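Local coordinates for protein isatin hydrolase (Ralstonia solanacearum, PDB 5NMP) that hydrolyses isatin, opening its lactam ring to give isatinate, and binds a manganese ion at its metal site, at residues 48-56 with 67-77; 139-150 with 233-243. All coordinates share one frame; numbering follows the deposited sequence.

Contact 1. Residues 48-56 with 67-77. With MN (manganese (II) ion), chain K.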
# COMPACT_ATOMS: atom_id res chain seq x y z
N VAL A 48 -10.36 -2.59 -19.28
CA VAL A 48 -9.45 -1.91 -18.37
C VAL A 48 -8.27 -1.33 -19.15
O VAL A 48 -7.79 -1.92 -20.11
CB VAL A 48 -8.94 -2.86 -17.26
CG1 VAL A 48 -8.26 -4.08 -17.86
CG2 VAL A 48 -7.99 -2.13 -16.31
N GLN A 49 -7.83 -0.14 -18.76
CA GLN A 49 -6.66 0.48 -19.36
C GLN A 49 -5.40 -0.24 -18.93
O GLN A 49 -5.31 -0.71 -17.79
CB GLN A 49 -6.56 1.96 -18.99
CG GLN A 49 -7.41 2.88 -19.84
CD GLN A 49 -7.25 4.34 -19.45
OE1 GLN A 49 -6.72 4.65 -18.38
NE2 GLN A 49 -7.71 5.24 -20.32
N PRO A 50 -4.42 -0.35 -19.84
CA PRO A 50 -3.09 -0.83 -19.46
C PRO A 50 -2.35 0.21 -18.63
O PRO A 50 -2.82 1.35 -18.54
CB PRO A 50 -2.40 -1.06 -20.81
CG PRO A 50 -3.09 -0.12 -21.74
CD PRO A 50 -4.52 -0.05 -21.28
N PHE A 51 -1.23 -0.16 -18.03
CA PHE A 51 -0.45 0.79 -17.24
C PHE A 51 0.35 1.72 -18.15
O PHE A 51 1.18 1.26 -18.94
CB PHE A 51 0.48 0.06 -16.28
CG PHE A 51 1.23 0.97 -15.35
CD1 PHE A 51 2.53 1.36 -15.64
CD2 PHE A 51 0.64 1.43 -14.18
CE1 PHE A 51 3.22 2.20 -14.79
CE2 PHE A 51 1.33 2.28 -13.32
CZ PHE A 51 2.62 2.66 -13.63
N LYS A 52 0.10 3.02 -18.05
CA LYS A 52 0.86 4.01 -18.81
C LYS A 52 1.54 5.00 -17.88
O LYS A 52 0.95 5.45 -16.90
CB LYS A 52 -0.04 4.77 -19.79
CG LYS A 52 -0.69 3.91 -20.87
CD LYS A 52 -1.30 4.78 -21.96
CE LYS A 52 -2.13 3.97 -22.94
NZ LYS A 52 -3.41 3.49 -22.33
N ILE A 53 2.79 5.34 -18.18
CA ILE A 53 3.53 6.27 -17.35
C ILE A 53 4.25 7.31 -18.21
O ILE A 53 4.87 6.99 -19.22
CB ILE A 53 4.54 5.53 -16.44
CG1 ILE A 53 5.18 6.49 -15.44
CG2 ILE A 53 5.60 4.79 -17.26
CD1 ILE A 53 6.02 5.79 -14.39
N GLU A 54 4.13 8.57 -17.81
CA GLU A 54 4.76 9.66 -18.55
C GLU A 54 5.55 10.57 -17.61
O GLU A 54 5.06 11.01 -16.57
CB GLU A 54 3.71 10.47 -19.32
CG GLU A 54 2.50 10.86 -18.49
CD GLU A 54 1.48 11.64 -19.31
OE1 GLU A 54 1.83 12.10 -20.41
OE2 GLU A 54 0.33 11.77 -18.84
N ARG A 55 6.79 10.85 -18.00
CA ARG A 55 7.70 11.64 -17.18
C ARG A 55 7.30 13.12 -17.18
O ARG A 55 6.94 13.68 -18.21
CB ARG A 55 9.13 11.48 -17.70
CG ARG A 55 10.20 12.12 -16.85
CD ARG A 55 11.56 12.03 -17.52
NE ARG A 55 12.10 10.67 -17.49
CZ ARG A 55 13.31 10.35 -17.96
NH1 ARG A 55 14.09 11.28 -18.49
NH2 ARG A 55 13.73 9.10 -17.90
N ILE A 56 7.35 13.74 -16.00
CA ILE A 56 7.07 15.17 -15.87
C ILE A 56 8.37 15.97 -15.97
O ILE A 56 8.44 16.97 -16.70
CB ILE A 56 6.37 15.50 -14.54
CG1 ILE A 56 5.17 14.58 -14.32
CG2 ILE A 56 5.93 16.95 -14.52
CD1 ILE A 56 4.44 14.84 -13.02
N TYR A 67 12.58 14.96 -9.92
CA TYR A 67 12.15 13.98 -10.91
C TYR A 67 10.87 13.31 -10.44
O TYR A 67 10.79 12.88 -9.29
CB TYR A 67 13.25 12.95 -11.15
CG TYR A 67 12.76 11.59 -11.62
CD1 TYR A 67 12.23 11.42 -12.89
CD2 TYR A 67 12.84 10.48 -10.78
CE1 TYR A 67 11.78 10.18 -13.32
CE2 TYR A 67 12.40 9.24 -11.20
CZ TYR A 67 11.87 9.10 -12.47
OH TYR A 67 11.43 7.87 -12.90
N TRP A 68 9.87 13.22 -11.31
CA TRP A 68 8.60 12.58 -10.98
C TRP A 68 7.74 12.30 -12.22
O TRP A 68 7.96 12.88 -13.28
CB TRP A 68 7.80 13.43 -9.98
CG TRP A 68 7.54 14.86 -10.39
CD1 TRP A 68 8.14 15.55 -11.40
CD2 TRP A 68 6.61 15.77 -9.78
NE1 TRP A 68 7.64 16.83 -11.46
CE2 TRP A 68 6.70 16.99 -10.48
CE3 TRP A 68 5.71 15.66 -8.72
CZ2 TRP A 68 5.93 18.09 -10.15
CZ3 TRP A 68 4.94 16.77 -8.39
CH2 TRP A 68 5.05 17.97 -9.10
N ASN A 69 6.77 11.41 -12.06
CA ASN A 69 5.93 10.95 -13.17
C ASN A 69 4.44 11.13 -12.93
O ASN A 69 3.99 11.27 -11.80
CB ASN A 69 6.20 9.46 -13.46
CG ASN A 69 7.67 9.16 -13.70
OD1 ASN A 69 8.16 9.28 -14.82
ND2 ASN A 69 8.36 8.75 -12.65
N ASN A 70 3.68 11.13 -14.02
CA ASN A 70 2.24 10.89 -13.98
C ASN A 70 1.97 9.47 -14.47
O ASN A 70 2.71 8.96 -15.31
CB ASN A 70 1.47 11.89 -14.84
CG ASN A 70 1.44 13.28 -14.24
OD1 ASN A 70 1.34 13.44 -13.03
ND2 ASN A 70 1.52 14.29 -15.10
N PHE A 71 0.92 8.82 -13.96
CA PHE A 71 0.57 7.50 -14.46
C PHE A 71 -0.93 7.27 -14.54
O PHE A 71 -1.72 7.98 -13.93
CB PHE A 71 1.22 6.40 -13.60
CG PHE A 71 0.65 6.28 -12.21
CD1 PHE A 71 -0.31 5.32 -11.92
CD2 PHE A 71 1.09 7.10 -11.19
CE1 PHE A 71 -0.83 5.19 -10.65
CE2 PHE A 71 0.58 6.99 -9.91
CZ PHE A 71 -0.39 6.03 -9.64
N SER A 72 -1.31 6.27 -15.33
CA SER A 72 -2.70 5.88 -15.47
C SER A 72 -2.80 4.37 -15.60
O SER A 72 -1.94 3.73 -16.20
CB SER A 72 -3.34 6.57 -16.68
OG SER A 72 -2.61 6.29 -17.87
N CYS A 73 -3.86 3.81 -15.01
CA CYS A 73 -4.12 2.38 -15.09
C CYS A 73 -5.53 2.09 -14.59
O CYS A 73 -6.36 2.99 -14.51
CB CYS A 73 -3.09 1.59 -14.27
SG CYS A 73 -3.08 1.97 -12.50
N GLY A 74 -5.80 0.83 -14.27
CA GLY A 74 -7.09 0.45 -13.74
C GLY A 74 -6.97 0.02 -12.30
O GLY A 74 -5.87 -0.25 -11.81
N GLU A 75 -8.10 -0.03 -11.60
CA GLU A 75 -8.14 -0.56 -10.25
C GLU A 75 -7.60 -1.99 -10.22
O GLU A 75 -6.97 -2.40 -9.25
CB GLU A 75 -9.57 -0.54 -9.69
CG GLU A 75 -10.16 0.85 -9.53
CD GLU A 75 -11.63 0.81 -9.16
OE1 GLU A 75 -12.32 -0.16 -9.54
OE2 GLU A 75 -12.10 1.75 -8.48
N HIS A 76 -7.85 -2.73 -11.29
CA HIS A 76 -7.44 -4.12 -11.38
C HIS A 76 -6.25 -4.29 -12.32
O HIS A 76 -6.32 -5.01 -13.32
CB HIS A 76 -8.62 -4.98 -11.81
CG HIS A 76 -9.77 -4.95 -10.85
ND1 HIS A 76 -10.06 -5.99 -9.99
CD2 HIS A 76 -10.68 -3.98 -10.59
CE1 HIS A 76 -11.11 -5.67 -9.26
NE2 HIS A 76 -11.51 -4.46 -9.60
N THR A 77 -5.15 -3.63 -11.97
CA THR A 77 -3.93 -3.64 -12.76
C THR A 77 -2.80 -4.25 -11.94
O THR A 77 -2.57 -3.85 -10.80
CB THR A 77 -3.53 -2.22 -13.21
OG1 THR A 77 -4.54 -1.69 -14.08
CG2 THR A 77 -2.19 -2.23 -13.93
MN MN K . -9.32 -7.95 -9.86
O HOH W 1 -4.53 -3.25 -16.52
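Ile56 lays its CD1 methyl over one face of the Trp68 indole, 3.9 Å from the centroid of the five-membered ring and almost on the ring normal, a CH-pi contact. With CG1 anti to the carbonyl carbon (chi1 -50°), its two branches part: the CG1 arm carries CD1 over the ring and against the Asn70 amide, while CG2 meets NE1 of Trp68 at 3.5 Å. A branched aliphatic residue suits this corner because it can fit a flat ring and a flat amide together. At the other end of the strands Phe51 CE2 lies 3.7 Å from Phe71 CD1; the planes are 27° apart and slid so far that the rings barely overlap. Cys73 adds a sulfur-aromatic contact, its SG at the edge of the Phe51 ring.

Backbone pairing sets these positions. Lys52 with Ser72 and Glu54 with Asn70 are hydrogen-bonded pairs, each closed by two bonds, and Ile56 N adds a fifth to Trp68 O. Between them the non-hydrogen-bonded pairs Ile53-Phe71 and Arg55-Asn69 project from the opposite face. Gly74, without a side chain, leaves room for Val48 CG2, 3.8 Å from Gly74 CA. In the loop that follows, Thr77 OG1 accepts a hydrogen bond from Gly74 N (2.8 Å) and a water links it to Gln49 O; from the same loop His76 ND1 binds manganese at 2.1 Å.

His80 and Asp82 share that ion, and Ser254 holds His76 NE2. Asn70 OD1 accepts a hydrogen bond from Gln49 N of the second subunit, and residues 70-74 pair with a strand of that subunit. Contact 1 is thus an antiparallel beta hairpin that extends its sheet across the dimer interface and leads directly into the manganese site.

Contact 2. Residues 139-150 with 233-243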
# COMPACT_ATOMS: atom_id res chain seq x y z
N HIS A 139 0.02 -30.19 7.21
CA HIS A 139 0.40 -28.89 7.77
C HIS A 139 -0.55 -28.34 8.82
O HIS A 139 -0.29 -27.29 9.40
CB HIS A 139 0.55 -27.88 6.63
CG HIS A 139 1.56 -28.29 5.60
ND1 HIS A 139 1.29 -28.26 4.25
CD2 HIS A 139 2.83 -28.74 5.73
CE1 HIS A 139 2.36 -28.67 3.59
NE2 HIS A 139 3.30 -28.97 4.46
N GLY A 140 -1.65 -29.04 9.07
CA GLY A 140 -2.60 -28.62 10.09
C GLY A 140 -3.79 -27.86 9.54
O GLY A 140 -3.82 -27.49 8.36
N ARG A 141 -4.76 -27.62 10.40
CA ARG A 141 -6.00 -26.96 10.02
C ARG A 141 -5.77 -25.53 9.53
O ARG A 141 -5.04 -24.76 10.16
CB ARG A 141 -6.97 -26.96 11.20
CG ARG A 141 -8.36 -26.44 10.90
CD ARG A 141 -9.20 -26.40 12.16
NE ARG A 141 -10.60 -26.08 11.89
CZ ARG A 141 -11.56 -26.99 11.75
NH1 ARG A 141 -11.28 -28.28 11.86
NH2 ARG A 141 -12.81 -26.61 11.51
N ILE A 142 -6.40 -25.18 8.41
CA ILE A 142 -6.38 -23.81 7.91
C ILE A 142 -7.14 -22.89 8.87
O ILE A 142 -8.33 -23.08 9.10
CB ILE A 142 -7.01 -23.72 6.51
CG1 ILE A 142 -6.27 -24.62 5.53
CG2 ILE A 142 -7.03 -22.28 6.02
CD1 ILE A 142 -6.93 -24.72 4.17
N PRO A 143 -6.44 -21.90 9.45
CA PRO A 143 -7.03 -21.05 10.49
C PRO A 143 -8.06 -20.05 9.96
O PRO A 143 -7.92 -19.54 8.85
CB PRO A 143 -5.81 -20.32 11.07
CG PRO A 143 -4.85 -20.27 9.94
CD PRO A 143 -5.04 -21.54 9.16
N ALA A 144 -9.08 -19.78 10.77
CA ALA A 144 -10.12 -18.83 10.38
C ALA A 144 -9.57 -17.42 10.38
O ALA A 144 -8.84 -17.02 11.29
CB ALA A 144 -11.31 -18.94 11.32
N GLY A 145 -9.90 -16.66 9.34
CA GLY A 145 -9.45 -15.28 9.21
C GLY A 145 -8.11 -15.16 8.51
O GLY A 145 -7.47 -14.12 8.57
N ALA A 146 -7.70 -16.23 7.83
CA ALA A 146 -6.41 -16.25 7.15
C ALA A 146 -6.57 -16.20 5.64
O ALA A 146 -7.56 -16.69 5.09
CB ALA A 146 -5.63 -17.49 7.55
N TRP A 147 -5.60 -15.59 4.97
CA TRP A 147 -5.51 -15.68 3.51
C TRP A 147 -5.20 -17.11 3.09
O TRP A 147 -4.45 -17.81 3.76
CB TRP A 147 -4.43 -14.75 2.95
CG TRP A 147 -4.77 -13.30 2.92
CD1 TRP A 147 -4.35 -12.35 3.81
CD2 TRP A 147 -5.56 -12.62 1.94
NE1 TRP A 147 -4.85 -11.12 3.45
CE2 TRP A 147 -5.60 -11.26 2.31
CE3 TRP A 147 -6.25 -13.03 0.80
CZ2 TRP A 147 -6.30 -10.31 1.58
CZ3 TRP A 147 -6.95 -12.08 0.07
CH2 TRP A 147 -6.97 -10.74 0.46
N VAL A 148 -5.78 -17.53 1.98
CA VAL A 148 -5.36 -18.76 1.33
C VAL A 148 -4.61 -18.40 0.05
O VAL A 148 -5.22 -18.01 -0.94
CB VAL A 148 -6.55 -19.68 1.01
CG1 VAL A 148 -6.07 -20.93 0.28
CG2 VAL A 148 -7.28 -20.05 2.29
N LEU A 149 -3.29 -18.52 0.09
CA LEU A 149 -2.46 -18.17 -1.06
C LEU A 149 -2.19 -19.39 -1.93
O LEU A 149 -1.54 -20.35 -1.51
CB LEU A 149 -1.15 -17.53 -0.60
CG LEU A 149 -1.32 -16.27 0.26
CD1 LEU A 149 0.02 -15.62 0.56
CD2 LEU A 149 -2.26 -15.28 -0.41
N PHE A 150 -2.72 -19.35 -3.15
CA PHE A 150 -2.62 -20.44 -4.12
C PHE A 150 -1.33 -20.33 -4.93
O PHE A 150 -1.28 -19.59 -5.92
CB PHE A 150 -3.84 -20.42 -5.03
CG PHE A 150 -3.98 -21.63 -5.92
CD1 PHE A 150 -3.37 -22.83 -5.59
CD2 PHE A 150 -4.73 -21.56 -7.08
CE1 PHE A 150 -3.50 -23.94 -6.41
CE2 PHE A 150 -4.87 -22.67 -7.91
CZ PHE A 150 -4.25 -23.86 -7.57
N LEU A 233 5.84 -16.55 -3.83
CA LEU A 233 5.13 -17.40 -2.88
C LEU A 233 6.01 -18.57 -2.46
O LEU A 233 5.81 -19.15 -1.39
CB LEU A 233 3.81 -17.90 -3.47
CG LEU A 233 2.73 -16.84 -3.67
CD1 LEU A 233 1.42 -17.47 -4.12
CD2 LEU A 233 2.53 -16.02 -2.39
N ASP A 234 6.98 -18.91 -3.30
CA ASP A 234 7.92 -19.98 -3.02
C ASP A 234 8.86 -19.66 -1.86
O ASP A 234 9.55 -20.54 -1.35
CB ASP A 234 8.75 -20.29 -4.27
CG ASP A 234 9.51 -19.08 -4.78
OD1 ASP A 234 10.71 -18.94 -4.43
OD2 ASP A 234 8.92 -18.26 -5.51
N GLN A 235 8.88 -18.40 -1.43
CA GLN A 235 9.73 -17.98 -0.33
C GLN A 235 8.96 -17.94 0.99
O GLN A 235 9.50 -17.52 2.02
CB GLN A 235 10.35 -16.61 -0.61
CG GLN A 235 11.30 -16.60 -1.79
CD GLN A 235 11.94 -15.24 -2.00
OE1 GLN A 235 12.25 -14.53 -1.05
NE2 GLN A 235 12.12 -14.87 -3.27
N LEU A 236 7.71 -18.37 0.94
CA LEU A 236 6.87 -18.38 2.13
C LEU A 236 6.69 -19.79 2.68
O LEU A 236 6.64 -20.76 1.93
CB LEU A 236 5.50 -17.78 1.82
CG LEU A 236 5.49 -16.33 1.34
CD1 LEU A 236 4.06 -15.79 1.30
CD2 LEU A 236 6.37 -15.47 2.24
N PRO A 237 6.60 -19.91 4.01
CA PRO A 237 6.31 -21.18 4.67
C PRO A 237 4.86 -21.59 4.43
O PRO A 237 4.05 -20.74 4.06
CB PRO A 237 6.56 -20.88 6.15
CG PRO A 237 6.25 -19.43 6.27
CD PRO A 237 6.73 -18.81 4.99
N PRO A 238 4.53 -22.88 4.64
CA PRO A 238 3.14 -23.33 4.51
C PRO A 238 2.20 -22.54 5.41
O PRO A 238 1.07 -22.23 5.02
CB PRO A 238 3.20 -24.80 4.94
CG PRO A 238 4.60 -25.20 4.66
CD PRO A 238 5.44 -23.99 4.94
N ARG A 239 2.66 -22.21 6.62
CA ARG A 239 1.87 -21.44 7.56
C ARG A 239 2.75 -20.60 8.48
O ARG A 239 3.91 -20.93 8.72
CB ARG A 239 0.96 -22.36 8.38
CG ARG A 239 1.71 -23.37 9.22
CD ARG A 239 0.73 -24.32 9.88
NE ARG A 239 -0.39 -23.61 10.47
CZ ARG A 239 -1.59 -24.14 10.69
NH1 ARG A 239 -2.56 -23.42 11.23
NH2 ARG A 239 -1.82 -25.41 10.35
N GLY A 240 2.19 -19.51 9.00
CA GLY A 240 2.91 -18.66 9.94
C GLY A 240 3.24 -17.29 9.39
O GLY A 240 3.58 -16.38 10.16
N ALA A 241 3.15 -17.12 8.08
CA ALA A 241 3.42 -15.84 7.45
C ALA A 241 2.31 -14.84 7.75
O ALA A 241 1.16 -15.22 7.97
CB ALA A 241 3.60 -16.00 5.95
N PHE A 242 2.67 -13.56 7.76
CA PHE A 242 1.72 -12.50 8.05
C PHE A 242 1.70 -11.50 6.90
O PHE A 242 2.74 -11.00 6.48
CB PHE A 242 2.09 -11.80 9.37
CG PHE A 242 0.97 -11.00 9.96
CD1 PHE A 242 0.03 -11.59 10.77
CD2 PHE A 242 0.86 -9.64 9.69
CE1 PHE A 242 -1.00 -10.86 11.31
CE2 PHE A 242 -0.17 -8.90 10.23
CZ PHE A 242 -1.10 -9.51 11.04
N ILE A 243 0.51 -11.20 6.38
CA ILE A 243 0.41 -10.40 5.17
C ILE A 243 0.01 -8.95 5.42
O ILE A 243 -0.96 -8.67 6.11
CB ILE A 243 -0.60 -11.01 4.19
CG1 ILE A 243 -0.23 -12.47 3.89
CG2 ILE A 243 -0.66 -10.20 2.90
CD1 ILE A 243 1.16 -12.65 3.34
O HOH W 2 -3.73 -8.95 4.74
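Arg239 reaches the backbone of residues 139-141 by way of two torsions: CG is set between the backbone N and the carbonyl carbon (chi1 62°), and a bend at chi3 (-46°) turns the guanidinium edge toward the chain that follows helix 129-139. The contact belongs to the large mixed sheet of this cyclase-family fold, where strand 107-114 runs between strands 147-151 and 239-244.

Gly140 has the positive phi with which the chain leaves the helix, and Arg239 takes up carbonyls there. NH2 gives a bond to His139 O at 2.6 Å, with that oxygen in the guanidinium plane; NH1 gives one to Arg141 O at 3.0 Å, tilted from the plane, and NH2 adds a weak bond to the same oxygen. Arginine suits this place because a single planar group can serve two carbonyls of the chain leaving the helix, and its positive charge would probably interact favourably with the negative end of the helix dipole. Beside it Pro238 CB sits over the centre of the His139 ring, 3.9 Å from its centroid, a CH-pi contact between a rigid aliphatic ring and an aromatic face.

Deeper in, the packing is apolar. Leu149 CD1 meets Leu233 CD2 at 3.9 Å and Leu236 CD1 at 4.1 Å, and touches Ile243 CD1 as well, one methyl serving three neighbours. Trp147 and Ile243 both pack on Ala110 of the intervening strand, and Trp147 CD1 touches Ile243 CB. Trp147 NE1 donates to a water 2.8 Å away, which lies in the plane of the indole and 3.1 Å from Ile243 O.

In the fold
Contacts 1 and 2 follow one another along the chain and lie on opposite sides of its centre, their own centres 32 Å apart and their nearest atoms about 12 Å apart, so they do not touch. The manganese site lies at the edge of contact 1, which supplies His76 to it directly; His80 and Asp82, on strand 80-82, tie the metal to the same mixed sheet that holds contact 2. There the Trp147 side chain comes within about 8 Å of that of Asp82 and about 11 Å of the metal, too far to bind it. Both contacts touch the second subunit, contact 1 far more extensively.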